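Long-range contact in biofilm-associated surface protein (Staphylococcus aureus, PDB 7C7U), which is a cell wall-anchored surface protein that takes part in biofilm formation and probably modulates functional amyloid assembly in response to calcium: residues L405-D416 against T429-Q437. Numbering follows the deposited sequence.
With CA (calcium ion), chain G; CA (calcium ion), chain F; CA (calcium ion), chain E.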
loop_
_atom_site.group_PDB
_atom_site.type_symbol
_atom_site.label_atom_id
_atom_site.label_comp_id
_atom_site.label_asym_id
_atom_site.label_seq_id
_atom_site.Cartn_x
_atom_site.Cartn_y
_atom_site.Cartn_z
ATOM N N LEU A 405 -8.969 -2.392 1.073
ATOM C CA LEU A 405 -9.356 -1.496 -0.020
ATOM C C LEU A 405 -9.666 -0.081 0.444
ATOM O O LEU A 405 -10.115 0.748 -0.362
ATOM C CB LEU A 405 -10.546 -2.048 -0.822
ATOM C CG LEU A 405 -10.441 -3.520 -1.188
ATOM C CD1 LEU A 405 -11.644 -3.962 -2.013
ATOM C CD2 LEU A 405 -9.136 -3.761 -1.943
ATOM N N SER A 406 -9.426 0.234 1.712
ATOM C CA SER A 406 -9.542 1.606 2.152
ATOM C C SER A 406 -8.460 2.462 1.494
ATOM O O SER A 406 -7.479 1.962 0.934
ATOM C CB SER A 406 -9.446 1.679 3.673
ATOM O OG SER A 406 -8.490 0.763 4.177
ATOM N N ASP A 407 -8.645 3.774 1.583
ATOM C CA ASP A 407 -7.697 4.722 1.021
ATOM C C ASP A 407 -6.464 4.796 1.921
ATOM O O ASP A 407 -6.591 4.994 3.135
ATOM C CB ASP A 407 -8.377 6.089 0.875
ATOM C CG ASP A 407 -7.522 7.117 0.135
ATOM O OD1 ASP A 407 -6.303 6.901 -0.057
ATOM O OD2 ASP A 407 -8.086 8.164 -0.245
ATOM N N ALA A 408 -5.275 4.590 1.326
ATOM C CA ALA A 408 -4.002 4.659 2.053
ATOM C C ALA A 408 -3.570 6.086 2.394
ATOM O O ALA A 408 -2.643 6.254 3.199
ATOM C CB ALA A 408 -2.890 3.974 1.251
ATOM N N GLU A 409 -4.192 7.108 1.793
ATOM C CA GLU A 409 -3.878 8.513 2.051
ATOM C C GLU A 409 -5.070 9.280 2.636
ATOM O O GLU A 409 -5.200 10.485 2.424
ATOM C CB GLU A 409 -3.384 9.202 0.778
ATOM C CG GLU A 409 -2.170 8.547 0.120
ATOM C CD GLU A 409 -2.523 7.832 -1.179
ATOM O OE1 GLU A 409 -3.559 7.134 -1.217
ATOM O OE2 GLU A 409 -1.766 7.971 -2.165
ATOM N N ASN A 410 -5.968 8.588 3.332
ATOM C CA ASN A 410 -7.065 9.228 4.065
ATOM C C ASN A 410 -7.346 8.380 5.291
ATOM O O ASN A 410 -7.696 7.210 5.163
ATOM C CB ASN A 410 -8.326 9.367 3.205
ATOM C CG ASN A 410 -9.467 10.131 3.916
ATOM O OD1 ASN A 410 -9.456 10.320 5.134
ATOM N ND2 ASN A 410 -10.453 10.565 3.138
ATOM N N GLU A 411 -7.175 8.947 6.477
ATOM C CA GLU A 411 -7.385 8.149 7.679
ATOM C C GLU A 411 -8.858 7.833 7.936
ATOM O O GLU A 411 -9.144 6.984 8.781
ATOM C CB GLU A 411 -6.759 8.842 8.904
ATOM C CG GLU A 411 -7.438 10.116 9.398
ATOM C CD GLU A 411 -7.015 11.352 8.628
ATOM O OE1 GLU A 411 -7.658 12.411 8.796
ATOM O OE2 GLU A 411 -6.018 11.277 7.882
ATOM N N ASP A 412 -9.793 8.454 7.206
ATOM C CA ASP A 412 -11.247 8.208 7.400
ATOM C C ASP A 412 -11.863 8.181 5.999
ATOM O O ASP A 412 -12.472 9.153 5.549
ATOM C CB ASP A 412 -11.877 9.268 8.302
ATOM C CG ASP A 412 -13.368 9.031 8.540
ATOM O OD1 ASP A 412 -13.861 7.910 8.267
ATOM O OD2 ASP A 412 -14.040 9.978 8.992
ATOM N N THR A 413 -11.650 7.060 5.295
ATOM C CA THR A 413 -11.961 6.996 3.870
ATOM C C THR A 413 -13.415 7.320 3.575
ATOM O O THR A 413 -13.704 8.019 2.594
ATOM C CB THR A 413 -11.600 5.611 3.328
ATOM O OG1 THR A 413 -10.185 5.404 3.453
ATOM C CG2 THR A 413 -12.045 5.429 1.880
ATOM N N ASP A 414 -14.343 6.827 4.407
ATOM C CA ASP A 414 -15.770 6.963 4.128
ATOM C C ASP A 414 -16.375 8.243 4.702
ATOM O O ASP A 414 -17.567 8.495 4.482
ATOM C CB ASP A 414 -16.552 5.708 4.571
ATOM C CG ASP A 414 -16.364 5.364 6.017
ATOM O OD1 ASP A 414 -16.361 6.275 6.871
ATOM O OD2 ASP A 414 -16.266 4.165 6.312
ATOM N N GLY A 415 -15.613 8.997 5.505
ATOM C CA GLY A 415 -16.068 10.241 6.104
ATOM C C GLY A 415 -16.926 10.146 7.347
ATOM O O GLY A 415 -17.411 11.183 7.817
ATOM N N ASP A 416 -17.117 8.964 7.920
ATOM C CA ASP A 416 -18.092 8.830 9.001
ATOM C C ASP A 416 -17.522 9.178 10.377
ATOM O O ASP A 416 -18.233 9.046 11.381
ATOM C CB ASP A 416 -18.673 7.405 9.016
ATOM C CG ASP A 416 -17.650 6.342 9.483
ATOM O OD1 ASP A 416 -16.459 6.680 9.748
ATOM O OD2 ASP A 416 -18.051 5.161 9.574
ATOM N N THR A 429 -16.591 -2.632 11.689
ATOM C CA THR A 429 -17.471 -2.102 10.666
ATOM C C THR A 429 -16.650 -1.805 9.428
ATOM O O THR A 429 -15.435 -1.586 9.497
ATOM C CB THR A 429 -18.176 -0.807 11.114
ATOM O OG1 THR A 429 -17.218 0.078 11.733
ATOM C CG2 THR A 429 -19.291 -1.118 12.095
ATOM N N SER A 430 -17.336 -1.751 8.307
ATOM C CA SER A 430 -16.662 -1.450 7.066
ATOM C C SER A 430 -16.126 -0.019 7.062
ATOM O O SER A 430 -16.872 0.935 7.355
ATOM C CB SER A 430 -17.578 -1.661 5.890
ATOM O OG SER A 430 -17.066 -0.969 4.776
ATOM N N PRO A 431 -14.842 0.165 6.743
ATOM C CA PRO A 431 -14.271 1.501 6.556
ATOM C C PRO A 431 -14.634 2.124 5.219
ATOM O O PRO A 431 -14.151 3.221 4.896
ATOM C CB PRO A 431 -12.761 1.214 6.631
ATOM C CG PRO A 431 -12.643 -0.152 5.937
ATOM C CD PRO A 431 -13.928 -0.906 6.294
ATOM N N LEU A 432 -15.411 1.410 4.407
ATOM C CA LEU A 432 -15.863 1.884 3.113
ATOM C C LEU A 432 -17.326 2.297 3.132
ATOM O O LEU A 432 -17.863 2.675 2.086
ATOM C CB LEU A 432 -15.641 0.792 2.056
ATOM C CG LEU A 432 -14.227 0.214 2.070
ATOM C CD1 LEU A 432 -14.012 -0.837 0.969
ATOM C CD2 LEU A 432 -13.227 1.353 1.938
ATOM N N VAL A 433 -17.980 2.219 4.289
ATOM C CA VAL A 433 -19.421 2.438 4.403
ATOM C C VAL A 433 -19.656 3.433 5.539
ATOM O O VAL A 433 -19.463 3.095 6.711
ATOM C CB VAL A 433 -20.187 1.131 4.658
ATOM C CG1 VAL A 433 -21.703 1.414 4.886
ATOM C CG2 VAL A 433 -19.973 0.143 3.516
ATOM N N GLY A 434 -20.094 4.640 5.198
ATOM C CA GLY A 434 -20.413 5.652 6.192
ATOM C C GLY A 434 -21.709 5.421 6.957
ATOM O O GLY A 434 -22.213 4.298 7.037
ATOM N N LYS A 435 -22.249 6.483 7.542
ATOM C CA LYS A 435 -23.410 6.386 8.421
ATOM C C LYS A 435 -24.698 6.446 7.605
ATOM O O LYS A 435 -24.898 7.396 6.834
ATOM C CB LYS A 435 -23.390 7.503 9.449
ATOM C CG LYS A 435 -24.404 7.367 10.575
ATOM C CD LYS A 435 -24.341 8.569 11.480
ATOM C CE LYS A 435 -25.188 8.375 12.726
ATOM N NZ LYS A 435 -25.326 9.667 13.472
ATOM N N PRO A 436 -25.588 5.474 7.748
ATOM C CA PRO A 436 -26.840 5.524 6.991
ATOM C C PRO A 436 -27.694 6.697 7.450
ATOM O O PRO A 436 -27.606 7.143 8.596
ATOM C CB PRO A 436 -27.507 4.182 7.317
ATOM C CG PRO A 436 -26.968 3.784 8.648
ATOM C CD PRO A 436 -25.555 4.365 8.718
ATOM N N GLN A 437 -28.522 7.205 6.530
ATOM C CA GLN A 437 -29.463 8.288 6.812
ATOM C C GLN A 437 -30.837 7.908 6.266
ATOM O O GLN A 437 -30.952 7.403 5.152
ATOM C CB GLN A 437 -29.012 9.627 6.186
ATOM C CG GLN A 437 -27.561 10.066 6.522
ATOM C CD GLN A 437 -27.426 10.511 7.958
ATOM O OE1 GLN A 437 -28.420 10.856 8.595
ATOM N NE2 GLN A 437 -26.196 10.525 8.479
HETATM CA CA CA G . -17.651 3.080 8.187
HETATM CA CA CA F . -14.701 5.826 8.591
HETATM CA CA CA E . -6.645 4.880 5.397
#
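Asp414 and Asp416 meet the carbonyls of Ser430 and Val433 around a calcium ion in a module of paired calcium sites, where a DxDxDG loop with EF-hand-like spacing, Asp412, Asp414 and Asp416, precedes helix 420-427 and the segment 429-437 returns beside it. Both aspartates bridge two metals. OD1 of Asp414 lies 2.4 Å from the calcium ion of chain F, which Asp412 OD1 also binds, whereas Asp414 OD2 reaches the calcium ion of chain G at 2.6 Å. Asp416 divides its oxygens likewise, with OD2 2.5 Å from the chain G ion. From the other segment, Val433 O lies 2.3 Å from the calcium ion of chain G. Ser430 O binds it too, from the opposite end of the same type I turn; Glu423 and Glu509 complete the site. With CG set between the backbone N and the carbonyl carbon (chi1 56°), Asp414 directs its carboxylate to both ions, and OD1 also receives the N-H of Asp416 nearly along its C-O axis, closing an Asx turn. Leu432 N bonds to Ser430 OG, bracing the returning segment. Beside the metals, CB of Asp416 packs against CA of Gly434 at 3.8 Å. At the other end, Leu432 packs with CD2 3.7 Å from CA of Ser406 and with CD1 4.1 Å from CB of Leu405. CB of Thr413 packs against the Pro431 carbonyl oxygen; Thr413 OG1 accepts the N-H of Asp407 and is also hydrogen-bonded to Asp420. The segments are joined chiefly through the chain G ion, which takes ligands from both, helped by modest apolar packing. The gathered carboxylates would probably repel one another without the ions, consistent with calcium-dependent order where this module meets the following β-domain through Glu509.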